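Local coordinates for glucokinase (PDB 6EDI) that catalyses the ATP-dependent phosphorylation of glucose to glucose 6-phosphate and forms a homodimer, at the interface of chains A and B. Coordinates in Å, arbitrary orientation; residue numbers count along the deposited sequence, not the author numbering. Chains: chain A/B, Glucokinase.

The interface of chains A and B. Residues chain A 242, 336, 375-378, 380-381; chain B 237, 239, 267, 271-272, 274.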
ATOM      1  N   TRP A 242     -19.837   4.081   3.366  1.00 24.52           N
ATOM      2  CA  TRP A 242     -21.135   4.614   3.715  1.00 22.09           C
ATOM      3  C   TRP A 242     -22.034   4.701   2.478  1.00 26.64           C
ATOM      4  O   TRP A 242     -21.559   4.873   1.354  1.00 27.19           O
ATOM      5  CB  TRP A 242     -20.979   5.986   4.395  1.00 22.70           C
ATOM      6  CG  TRP A 242     -22.266   6.532   4.889  1.00 24.22           C
ATOM      7  CD1 TRP A 242     -22.817   6.374   6.132  1.00 28.35           C
ATOM      8  CD2 TRP A 242     -23.175   7.332   4.141  1.00 25.69           C
ATOM      9  NE1 TRP A 242     -24.030   7.034   6.192  1.00 31.54           N
ATOM     10  CE2 TRP A 242     -24.266   7.633   4.980  1.00 29.52           C
ATOM     11  CE3 TRP A 242     -23.170   7.830   2.831  1.00 25.54           C
ATOM     12  CZ2 TRP A 242     -25.337   8.407   4.552  1.00 28.84           C
ATOM     13  CZ3 TRP A 242     -24.235   8.595   2.411  1.00 31.87           C
ATOM     14  CH2 TRP A 242     -25.307   8.873   3.266  1.00 28.65           C
ATOM     15  N   GLU A 336     -12.677   1.715  -3.882  1.00 22.92           N
ATOM     16  CA  GLU A 336     -11.820   2.189  -2.792  1.00 24.98           C
ATOM     17  C   GLU A 336     -10.326   1.908  -3.021  1.00 26.83           C
ATOM     18  O   GLU A 336      -9.485   2.774  -2.787  1.00 23.79           O
ATOM     19  CB  GLU A 336     -12.264   1.609  -1.438  1.00 27.22           C
ATOM     20  CG  GLU A 336     -13.684   1.988  -0.991  1.00 24.88           C
ATOM     21  CD  GLU A 336     -14.042   3.459  -1.189  1.00 27.49           C
ATOM     22  OE1 GLU A 336     -13.171   4.355  -1.082  1.00 22.70           O
ATOM     23  OE2 GLU A 336     -15.231   3.729  -1.444  1.00 25.11           O
ATOM     24  N   GLU A 375     -19.518   5.121  -9.330  1.00 30.47           N
ATOM     25  CA  GLU A 375     -20.352   5.802  -8.334  1.00 31.16           C
ATOM     26  C   GLU A 375     -19.532   6.523  -7.268  1.00 30.13           C
ATOM     27  O   GLU A 375     -20.068   7.352  -6.530  1.00 28.89           O
ATOM     28  CB  GLU A 375     -21.323   4.826  -7.655  1.00 31.23           C
ATOM     29  CG  GLU A 375     -22.201   4.016  -8.624  1.00 32.68           C
ATOM     30  CD  GLU A 375     -23.217   3.124  -7.913  1.00 39.72           C
ATOM     31  OE1 GLU A 375     -23.348   3.215  -6.669  1.00 40.47           O
ATOM     32  OE2 GLU A 375     -23.885   2.323  -8.606  1.00 38.39           O
ATOM     33  N   HIS A 376     -18.241   6.192  -7.186  1.00 29.68           N
ATOM     34  CA  HIS A 376     -17.333   6.768  -6.192  1.00 24.50           C
ATOM     35  C   HIS A 376     -17.259   8.286  -6.350  1.00 27.18           C
ATOM     36  O   HIS A 376     -17.220   8.792  -7.470  1.00 29.39           O
ATOM     37  CB  HIS A 376     -15.918   6.185  -6.344  1.00 25.40           C
ATOM     38  CG  HIS A 376     -15.036   6.428  -5.156  1.00 24.58           C
ATOM     39  ND1 HIS A 376     -14.453   7.652  -4.896  1.00 24.34           N
ATOM     40  CD2 HIS A 376     -14.651   5.605  -4.150  1.00 21.66           C
ATOM     41  CE1 HIS A 376     -13.743   7.573  -3.785  1.00 23.06           C
ATOM     42  NE2 HIS A 376     -13.847   6.340  -3.310  1.00 26.17           N
ATOM     43  N   ALA A 377     -17.226   8.998  -5.231  1.00 26.09           N
ATOM     44  CA  ALA A 377     -17.199  10.468  -5.238  1.00 29.47           C
ATOM     45  C   ALA A 377     -16.041  11.026  -6.052  1.00 27.91           C
ATOM     46  O   ALA A 377     -16.134  12.121  -6.613  1.00 28.69           O
ATOM     47  CB  ALA A 377     -17.135  11.003  -3.822  1.00 28.43           C
ATOM     48  N   MET A 378     -14.940  10.288  -6.094  1.00 24.38           N
ATOM     49  CA  MET A 378     -13.731  10.790  -6.748  1.00 24.82           C
ATOM     50  C   MET A 378     -13.702  10.474  -8.241  1.00 28.64           C
ATOM     51  O   MET A 378     -12.886  11.025  -8.993  1.00 27.53           O
ATOM     52  CB  MET A 378     -12.487  10.226  -6.050  1.00 24.07           C
ATOM     53  CG  MET A 378     -12.391  10.622  -4.575  1.00 25.43           C
ATOM     54  SD  MET A 378     -12.118  12.406  -4.389  1.00 30.10           S
ATOM     55  CE  MET A 378     -10.370  12.510  -4.760  1.00 26.77           C
ATOM     56  N   ARG A 380     -16.832  10.596  -9.801  1.00 26.39           N
ATOM     57  CA  ARG A 380     -17.836  11.589 -10.157  1.00 30.12           C
ATOM     58  C   ARG A 380     -17.204  12.967 -10.318  1.00 28.13           C
ATOM     59  O   ARG A 380     -17.477  13.682 -11.285  1.00 27.58           O
ATOM     60  CB  ARG A 380     -18.947  11.622  -9.099  1.00 29.55           C
ATOM     61  CG  ARG A 380     -19.771  10.323  -9.040  1.00 31.07           C
ATOM     62  CD  ARG A 380     -20.838  10.387  -7.941  1.00 31.73           C
ATOM     63  NE  ARG A 380     -21.539   9.122  -7.687  1.00 38.37           N
ATOM     64  CZ  ARG A 380     -22.841   8.926  -7.905  1.00 39.45           C
ATOM     65  NH1 ARG A 380     -23.584   9.904  -8.404  1.00 38.84           N
ATOM     66  NH2 ARG A 380     -23.401   7.755  -7.632  1.00 41.70           N
ATOM     67  N   GLN A 381     -16.340  13.334  -9.385  1.00 25.00           N
ATOM     68  CA  GLN A 381     -15.756  14.676  -9.409  1.00 31.23           C
ATOM     69  C   GLN A 381     -14.535  14.801 -10.301  1.00 32.02           C
ATOM     70  O   GLN A 381     -14.356  15.828 -10.970  1.00 29.14           O
ATOM     71  CB  GLN A 381     -15.400  15.136  -7.997  1.00 31.89           C
ATOM     72  CG  GLN A 381     -16.586  15.251  -7.053  1.00 33.80           C
ATOM     73  CD  GLN A 381     -16.165  15.632  -5.654  1.00 36.53           C
ATOM     74  OE1 GLN A 381     -15.873  14.764  -4.818  1.00 36.79           O
ATOM     75  NE2 GLN A 381     -16.123  16.932  -5.383  1.00 29.23           N
TER
ATOM     76  N   SER B 237      -8.785   9.934   0.371  1.00 26.34           N
ATOM     77  CA  SER B 237      -9.855   9.915  -0.614  1.00 24.62           C
ATOM     78  C   SER B 237     -10.665   8.623  -0.576  1.00 24.65           C
ATOM     79  O   SER B 237     -11.552   8.428  -1.407  1.00 26.41           O
ATOM     80  CB  SER B 237      -9.293  10.153  -2.014  1.00 22.50           C
ATOM     81  OG  SER B 237      -8.641  11.405  -2.068  1.00 26.46           O
ATOM     82  N   SER B 239     -13.654   6.474   0.722  1.00 23.97           N
ATOM     83  CA  SER B 239     -14.981   6.887   1.203  1.00 25.43           C
ATOM     84  C   SER B 239     -15.095   6.649   2.707  1.00 21.61           C
ATOM     85  O   SER B 239     -14.514   5.705   3.232  1.00 23.32           O
ATOM     86  CB  SER B 239     -16.095   6.130   0.484  1.00 24.21           C
ATOM     87  OG  SER B 239     -16.046   6.306  -0.909  1.00 25.15           O
ATOM     88  N   LEU B 267     -22.645  15.051  -7.349  1.00 41.35           N
ATOM     89  CA  LEU B 267     -22.728  14.470  -6.011  1.00 37.14           C
ATOM     90  C   LEU B 267     -24.109  14.710  -5.417  1.00 39.59           C
ATOM     91  O   LEU B 267     -24.750  15.705  -5.740  1.00 35.86           O
ATOM     92  CB  LEU B 267     -21.672  15.086  -5.082  1.00 36.77           C
ATOM     93  CG  LEU B 267     -20.194  15.011  -5.457  1.00 36.03           C
ATOM     94  CD1 LEU B 267     -19.346  15.626  -4.372  1.00 35.67           C
ATOM     95  CD2 LEU B 267     -19.811  13.572  -5.665  1.00 34.67           C
ATOM     96  N   VAL B 271     -24.141  10.143  -1.920  1.00 31.72           N
ATOM     97  CA  VAL B 271     -22.772   9.770  -2.267  1.00 30.03           C
ATOM     98  C   VAL B 271     -21.853   9.969  -1.060  1.00 32.75           C
ATOM     99  O   VAL B 271     -21.736  11.082  -0.535  1.00 29.31           O
ATOM    100  CB  VAL B 271     -22.265  10.586  -3.470  1.00 34.41           C
ATOM    101  CG1 VAL B 271     -20.788  10.324  -3.727  1.00 27.35           C
ATOM    102  CG2 VAL B 271     -23.098  10.255  -4.707  1.00 38.15           C
ATOM    103  N   ALA B 272     -21.227   8.887  -0.602  1.00 28.55           N
ATOM    104  CA  ALA B 272     -20.334   8.946   0.565  1.00 27.00           C
ATOM    105  C   ALA B 272     -19.244  10.005   0.416  1.00 26.99           C
ATOM    106  O   ALA B 272     -18.545  10.050  -0.601  1.00 24.63           O
ATOM    107  CB  ALA B 272     -19.716   7.575   0.837  1.00 27.99           C
ATOM    108  N   ILE B 274     -15.537  11.651   1.259  1.00 25.54           N
ATOM    109  CA  ILE B 274     -14.232  11.031   1.496  1.00 25.66           C
ATOM    110  C   ILE B 274     -13.765  11.356   2.913  1.00 27.13           C
ATOM    111  O   ILE B 274     -14.183  12.380   3.477  1.00 23.21           O
ATOM    112  CB  ILE B 274     -13.190  11.467   0.442  1.00 24.91           C
ATOM    113  CG1 ILE B 274     -12.922  12.976   0.494  1.00 22.67           C
ATOM    114  CG2 ILE B 274     -13.658  11.076  -0.953  1.00 26.92           C
ATOM    115  CD1 ILE B 274     -11.711  13.390  -0.380  1.00 24.37           C
TER
HETATM  116  O   HOH W   1     -17.625   8.043  -2.211  1.00 24.53           O
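Two carboxylate oxygens of A:Glu336, on helix 317-341, clasp B:Ser239 in this patch of the two-fold glucokinase dimer interface, where the same contacts recur with the chains exchanged. The backbone N of B:Ser239 donates to A:Glu336 OE1 at 2.8 Å, nearly straight (172° at the hydrogen) but from above the carboxylate plane. The hydroxyl OG of B:Ser239 gives its hydrogen, at 2.8 Å, to A:Glu336 OE2, which receives it on its syn lone pair, so one carboxylate reads both the backbone and the side chain of a single residue. OG also meets a bridging water, which touches the carbonyl O of B:Ala272 and, more distantly, the backbone N of A:Ala377, linking the polar site to the start of helix 377-382.

Beside this site the contact turns apolar. Methyl CG2 of B:Val271 lies over the centre of the A:Arg380 guanidinium, 3.5 Å from CZ; the two side chains meet tip to tip, and the other valine methyl, CG1, faces CB of A:Ala377. B:Leu267 crosses A:Gln381 at about a right angle, its CD1 resting 3.4 Å from the amide carbon CD, while CD2 turns toward CB of A:Arg380. A:Met378, its chain bent at both chi2 and chi3, crosses B:Ile274 in a similar way and brings its terminal CE to B:Ser237.

A:His376 both touches chain B and positions A:Glu336. Its CE1 edge lies 3.3 Å from the carbonyl O of B:Ser237, which sits in the ring plane. A:His376 NE2 donates to the already shared OE1 of A:Glu336, with the acceptor in the ring plane; two donors thus grip OE1, which may favour a charged carboxylate. At the other ring nitrogen, A:His376 ND1 accepts from the backbone N of A:Met378 at 2.9 Å, fixing the ring's rotation. The extended A:Arg380 chain is held at its guanidinium edge, where NE donates to the carbonyl O of A:Glu375 at 2.6 Å, 168° at the hydrogen.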